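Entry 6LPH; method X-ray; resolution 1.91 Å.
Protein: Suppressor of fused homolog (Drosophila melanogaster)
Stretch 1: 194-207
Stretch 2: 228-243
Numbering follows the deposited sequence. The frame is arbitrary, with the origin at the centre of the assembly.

Stretch 1 (194-207) CQIVGVFDDELEQA
Stretch 2, residues 228-243: DWLVTNMDRQMSVFEL

Residues 194-199 of Suppressor of fused form the end of an extended strand, Phe200 occupies an N-cap position, and a helix runs from Asp201 through Ala207 and beyond; residues 228-243 lie alongside; Leu230 to Ser239 are loop and turn, and a helix begins at Val240. Both segments advance in the same general direction, with CA atoms 5.6 Å apart at Gly198 and Thr232 and 6.1 Å apart at Phe200 and Ser239, and the contact buries 707 Å² in total.

At the start of stretch 2, the carbonyl of Trp229 accepts a nearly straight hydrogen bond from the extended side chain of Gln195 (chi1 t, chi2 t), NE2 of Gln195 lying 2.9 Å from O of Trp229. Leu230 adopts positive backbone angles (54/53) and, as an m,t rotamer directed toward the strand, sets its CB 3.8 Å from CG2 of Val197 (chi1 t), an apolar contact. Val231 (-75/134) points away. Thr232 (-86/125, chi1 m) points back toward the strand, and its OG1 accepts a hydrogen bond from the backbone N of Gly198 at 3.0 Å, a side chain here serving a strand amide. The glycine leaves room for this approach: an ideal CB on Gly198 would sit 3.0 Å from CG2 of Thr232, a clash. Water 1 reinforces the site, lying 2.7 Å from O of Ile196, 3.0 Å from O of Leu230 and 2.8 Å from OG1 of Thr232.

A type I turn from Asn233 to Arg236 then redirects the chain, closed by N of Arg236 to O of Asn233 at 3.0 Å; OD1 of Asn233 (chi1 t) also accepts from N of Asp235 at 3.0 Å. Arg236 (-58/136; chi1 -147°, chi2 t, chi3 -20°, chi4 140°) reaches back to Glu203 (chi1 m, chi2 t, chi3 -176°) in a two-pronged salt bridge: NH2 of Arg236 to OE1 of Glu203 at 2.8 Å, and NH1 of Arg236 to OE2 of Glu203 at 3.0 Å. Water 2 joins NH1 of Arg236 (3.0 Å) to O of Gly198 (2.7 Å). One face of the guanidinium meets Phe200, whose CE2 is 3.4 Å from NH2 of Arg236.

The CA-to-CB bonds of Gln237 and Met238 point away, and the backbone lies against the Phe200 ring (chi1 m, chi2 -120°): C of Gln237 lies at its edge, while N of Ser239 and C of Met238 lie over one face. CB of Ser239 makes a CH-pi contact over the face, 4.1 Å from the ring centroid.

Ser239 (-79/168, chi1 p) caps the second helix, its OG accepting from N of Glu242 at 3.2 Å while donating to OD2 of Asp202 (chi1 p) at 2.7 Å. The amide of Val240 donates to Glu203, N to OE1 2.7 Å, so this one carboxylate oxygen serves both helix start and arginine. Phe241 (chi1 m, chi2 113°) points toward the first helix, its CE1 3.8 Å from CA of Glu203 and 3.7 Å from CG of Gln206.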

# COMPACT_ATOMS: atom_id res chain seq x y z
N CYS A 194 -7.14 -3.63 0.70
CA CYS A 194 -6.21 -4.75 0.66
C CYS A 194 -4.82 -4.25 0.98
O CYS A 194 -4.17 -3.56 0.18
CB CYS A 194 -6.23 -5.41 -0.73
SG CYS A 194 -7.78 -6.30 -0.97
N GLN A 195 -4.34 -4.61 2.17
CA GLN A 195 -3.03 -4.15 2.60
C GLN A 195 -1.95 -5.10 2.13
O GLN A 195 -1.94 -6.31 2.44
CB GLN A 195 -2.96 -3.99 4.12
CG GLN A 195 -1.63 -3.40 4.60
CD GLN A 195 -1.61 -3.24 6.10
OE1 GLN A 195 -2.47 -2.55 6.68
NE2 GLN A 195 -0.65 -3.87 6.75
N ILE A 196 -1.02 -4.53 1.38
CA ILE A 196 0.11 -5.26 0.87
C ILE A 196 1.14 -5.38 2.00
O ILE A 196 1.35 -4.43 2.76
CB ILE A 196 0.60 -4.54 -0.41
CG1 ILE A 196 -0.07 -5.15 -1.65
CG2 ILE A 196 2.06 -4.75 -0.70
CD1 ILE A 196 -1.49 -5.57 -1.49
N VAL A 197 1.75 -6.57 2.14
CA VAL A 197 2.77 -6.83 3.19
C VAL A 197 4.01 -7.43 2.54
O VAL A 197 3.91 -8.47 1.91
CB VAL A 197 2.24 -7.80 4.28
CG1 VAL A 197 3.27 -8.06 5.40
CG2 VAL A 197 0.96 -7.28 4.88
N GLY A 198 5.17 -6.79 2.71
CA GLY A 198 6.40 -7.33 2.12
C GLY A 198 6.85 -8.54 2.93
O GLY A 198 6.77 -8.53 4.16
N VAL A 199 7.30 -9.58 2.24
CA VAL A 199 7.71 -10.83 2.88
C VAL A 199 9.01 -11.42 2.26
O VAL A 199 9.40 -11.10 1.11
CB VAL A 199 6.59 -11.92 2.86
CG1 VAL A 199 5.38 -11.49 3.69
CG2 VAL A 199 6.17 -12.28 1.43
N PHE A 200 9.62 -12.32 3.02
CA PHE A 200 10.83 -13.06 2.61
C PHE A 200 10.42 -14.14 1.63
O PHE A 200 9.21 -14.49 1.49
CB PHE A 200 11.48 -13.74 3.84
CG PHE A 200 12.37 -12.85 4.66
CD1 PHE A 200 13.72 -13.16 4.82
CD2 PHE A 200 11.86 -11.71 5.31
CE1 PHE A 200 14.55 -12.33 5.58
CE2 PHE A 200 12.69 -10.88 6.07
CZ PHE A 200 14.04 -11.19 6.20
N ASP A 201 11.43 -14.65 0.94
CA ASP A 201 11.24 -15.75 0.01
C ASP A 201 10.59 -16.94 0.69
O ASP A 201 9.68 -17.53 0.11
CB ASP A 201 12.56 -16.22 -0.60
CG ASP A 201 13.11 -15.27 -1.67
OD1 ASP A 201 12.59 -14.14 -1.85
OD2 ASP A 201 14.10 -15.64 -2.33
N ASP A 202 11.06 -17.32 1.89
CA ASP A 202 10.49 -18.51 2.56
C ASP A 202 9.05 -18.26 3.02
O ASP A 202 8.21 -19.17 2.96
CB ASP A 202 11.39 -19.08 3.69
CG ASP A 202 11.66 -18.08 4.83
OD1 ASP A 202 11.38 -16.87 4.67
OD2 ASP A 202 12.17 -18.50 5.88
N GLU A 203 8.76 -17.03 3.44
CA GLU A 203 7.39 -16.65 3.82
C GLU A 203 6.44 -16.77 2.61
O GLU A 203 5.31 -17.29 2.72
CB GLU A 203 7.38 -15.22 4.41
CG GLU A 203 7.94 -15.18 5.84
CD GLU A 203 8.47 -13.83 6.31
OE1 GLU A 203 9.01 -13.80 7.45
OE2 GLU A 203 8.36 -12.81 5.59
N LEU A 204 6.92 -16.29 1.46
CA LEU A 204 6.15 -16.41 0.22
C LEU A 204 5.96 -17.88 -0.12
O LEU A 204 4.85 -18.32 -0.42
CB LEU A 204 6.85 -15.69 -0.95
CG LEU A 204 6.19 -16.10 -2.27
CD1 LEU A 204 4.86 -15.38 -2.40
CD2 LEU A 204 7.10 -15.89 -3.48
N GLU A 205 7.05 -18.64 -0.04
CA GLU A 205 6.98 -20.07 -0.36
C GLU A 205 5.88 -20.77 0.45
O GLU A 205 5.09 -21.53 -0.10
CB GLU A 205 8.35 -20.74 -0.17
CG GLU A 205 8.56 -21.92 -1.10
CD GLU A 205 9.90 -21.87 -1.86
OE1 GLU A 205 10.35 -22.96 -2.27
OE2 GLU A 205 10.50 -20.77 -2.05
N GLN A 206 5.82 -20.48 1.75
CA GLN A 206 4.89 -21.17 2.63
C GLN A 206 3.46 -20.65 2.51
O GLN A 206 2.51 -21.41 2.72
CB GLN A 206 5.38 -21.19 4.09
CG GLN A 206 6.78 -21.80 4.26
CD GLN A 206 6.93 -23.22 3.69
OE1 GLN A 206 8.03 -23.63 3.28
NE2 GLN A 206 5.83 -23.97 3.67
N ALA A 207 3.30 -19.37 2.17
CA ALA A 207 1.96 -18.83 1.91
C ALA A 207 1.39 -19.50 0.67
O ALA A 207 0.17 -19.79 0.59
CB ALA A 207 2.03 -17.33 1.73
N ASP A 228 0.79 -6.34 15.21
CA ASP A 228 -0.64 -6.55 14.93
C ASP A 228 -1.08 -6.06 13.55
O ASP A 228 -1.92 -6.70 12.90
CB ASP A 228 -1.44 -5.73 15.93
CG ASP A 228 -2.41 -6.54 16.68
OD1 ASP A 228 -3.21 -7.26 16.02
OD2 ASP A 228 -2.38 -6.44 17.95
N TRP A 229 -0.53 -4.93 13.11
CA TRP A 229 -0.99 -4.31 11.87
C TRP A 229 -0.15 -4.57 10.67
O TRP A 229 -0.31 -3.90 9.64
CB TRP A 229 -1.13 -2.81 12.04
CG TRP A 229 -2.32 -2.38 12.86
CD1 TRP A 229 -3.14 -3.17 13.67
CD2 TRP A 229 -2.80 -1.01 13.02
NE1 TRP A 229 -4.09 -2.39 14.29
CE2 TRP A 229 -3.95 -1.09 13.94
CE3 TRP A 229 -2.42 0.23 12.51
CZ2 TRP A 229 -4.67 0.04 14.32
CZ3 TRP A 229 -3.16 1.37 12.89
CH2 TRP A 229 -4.25 1.27 13.78
N LEU A 230 0.76 -5.55 10.78
CA LEU A 230 1.54 -6.05 9.64
C LEU A 230 2.29 -4.92 8.91
O LEU A 230 2.16 -4.74 7.71
CB LEU A 230 0.65 -6.87 8.69
CG LEU A 230 0.14 -8.20 9.27
CD1 LEU A 230 -0.98 -8.82 8.43
CD2 LEU A 230 1.28 -9.20 9.49
N VAL A 231 3.05 -4.15 9.67
CA VAL A 231 3.86 -3.10 9.10
C VAL A 231 5.06 -3.75 8.40
O VAL A 231 5.71 -4.64 8.96
CB VAL A 231 4.32 -2.12 10.19
CG1 VAL A 231 5.38 -1.13 9.66
CG2 VAL A 231 3.11 -1.39 10.77
N THR A 232 5.34 -3.31 7.19
CA THR A 232 6.54 -3.78 6.47
C THR A 232 7.80 -2.98 6.83
O THR A 232 7.80 -1.75 6.69
CB THR A 232 6.32 -3.67 4.96
OG1 THR A 232 5.18 -4.46 4.60
CG2 THR A 232 7.57 -4.14 4.17
N ASN A 233 8.85 -3.68 7.28
CA ASN A 233 10.14 -3.07 7.59
C ASN A 233 11.17 -3.55 6.53
O ASN A 233 11.56 -4.71 6.53
CB ASN A 233 10.61 -3.45 9.01
CG ASN A 233 12.07 -3.11 9.25
OD1 ASN A 233 12.65 -2.25 8.58
ND2 ASN A 233 12.70 -3.81 10.21
N MET A 234 11.56 -2.66 5.62
CA MET A 234 12.44 -3.06 4.49
C MET A 234 13.82 -3.53 4.93
O MET A 234 14.53 -4.19 4.16
CB MET A 234 12.54 -1.94 3.44
CG MET A 234 11.18 -1.54 2.85
SD MET A 234 10.33 -2.90 1.97
CE MET A 234 11.49 -3.14 0.62
N ASP A 235 14.19 -3.21 6.17
CA ASP A 235 15.49 -3.58 6.72
C ASP A 235 15.40 -4.86 7.56
O ASP A 235 16.38 -5.22 8.23
CB ASP A 235 16.03 -2.44 7.62
CG ASP A 235 16.24 -1.15 6.87
OD1 ASP A 235 16.81 -1.20 5.75
OD2 ASP A 235 15.86 -0.08 7.39
N ARG A 236 14.25 -5.53 7.54
CA ARG A 236 14.11 -6.77 8.31
C ARG A 236 15.16 -7.80 7.89
O ARG A 236 15.36 -8.04 6.70
CB ARG A 236 12.72 -7.40 8.17
CG ARG A 236 12.36 -8.09 9.45
CD ARG A 236 11.22 -9.09 9.46
NE ARG A 236 10.20 -9.07 8.41
CZ ARG A 236 9.71 -10.21 7.90
NH1 ARG A 236 8.76 -10.23 6.98
NH2 ARG A 236 10.21 -11.38 8.33
N GLN A 237 15.76 -8.45 8.87
CA GLN A 237 16.94 -9.29 8.59
C GLN A 237 16.65 -10.77 8.57
O GLN A 237 17.35 -11.52 7.91
CB GLN A 237 18.09 -8.98 9.56
CG GLN A 237 18.86 -7.68 9.28
CD GLN A 237 19.25 -7.51 7.82
OE1 GLN A 237 18.91 -6.52 7.19
NE2 GLN A 237 19.95 -8.50 7.27
N MET A 238 15.59 -11.19 9.26
CA MET A 238 15.29 -12.61 9.44
C MET A 238 13.81 -12.85 9.21
O MET A 238 13.00 -11.99 9.55
CB MET A 238 15.69 -13.07 10.85
CG MET A 238 17.20 -13.32 11.02
SD MET A 238 17.74 -13.67 12.70
CE MET A 238 17.12 -15.33 12.94
N SER A 239 13.47 -14.01 8.63
CA SER A 239 12.07 -14.36 8.40
C SER A 239 11.47 -14.85 9.67
O SER A 239 12.18 -15.18 10.64
CB SER A 239 11.93 -15.45 7.33
OG SER A 239 12.36 -16.70 7.84
N VAL A 240 10.15 -14.97 9.66
CA VAL A 240 9.43 -15.45 10.83
C VAL A 240 9.86 -16.87 11.19
O VAL A 240 9.93 -17.23 12.38
CB VAL A 240 7.90 -15.35 10.61
CG1 VAL A 240 7.41 -16.38 9.58
CG2 VAL A 240 7.16 -15.47 11.94
N PHE A 241 10.14 -17.68 10.17
CA PHE A 241 10.55 -19.06 10.39
C PHE A 241 11.96 -19.14 10.99
O PHE A 241 12.27 -20.10 11.70
CB PHE A 241 10.46 -19.85 9.07
CG PHE A 241 9.08 -19.85 8.46
CD1 PHE A 241 8.84 -19.20 7.25
CD2 PHE A 241 8.02 -20.46 9.12
CE1 PHE A 241 7.56 -19.17 6.71
CE2 PHE A 241 6.75 -20.44 8.58
CZ PHE A 241 6.51 -19.80 7.37
N GLU A 242 12.82 -18.17 10.67
CA GLU A 242 14.15 -18.05 11.31
C GLU A 242 14.00 -17.57 12.75
O GLU A 242 14.67 -18.08 13.64
CB GLU A 242 15.07 -17.08 10.57
CG GLU A 242 15.57 -17.54 9.22
CD GLU A 242 16.33 -16.44 8.50
OE1 GLU A 242 15.69 -15.61 7.81
OE2 GLU A 242 17.57 -16.41 8.61
N LEU A 243 13.13 -16.58 12.98
CA LEU A 243 13.00 -16.00 14.33
C LEU A 243 12.28 -16.93 15.30
O LEU A 243 12.63 -17.00 16.49
CB LEU A 243 12.31 -14.63 14.29
CG LEU A 243 13.11 -13.49 13.63
CD1 LEU A 243 12.22 -12.30 13.26
CD2 LEU A 243 14.30 -13.03 14.47
O HOH W 1 2.55 -3.50 4.99
O HOH W 2 6.84 -7.97 6.77
O HOH W 3 14.67 -17.33 5.64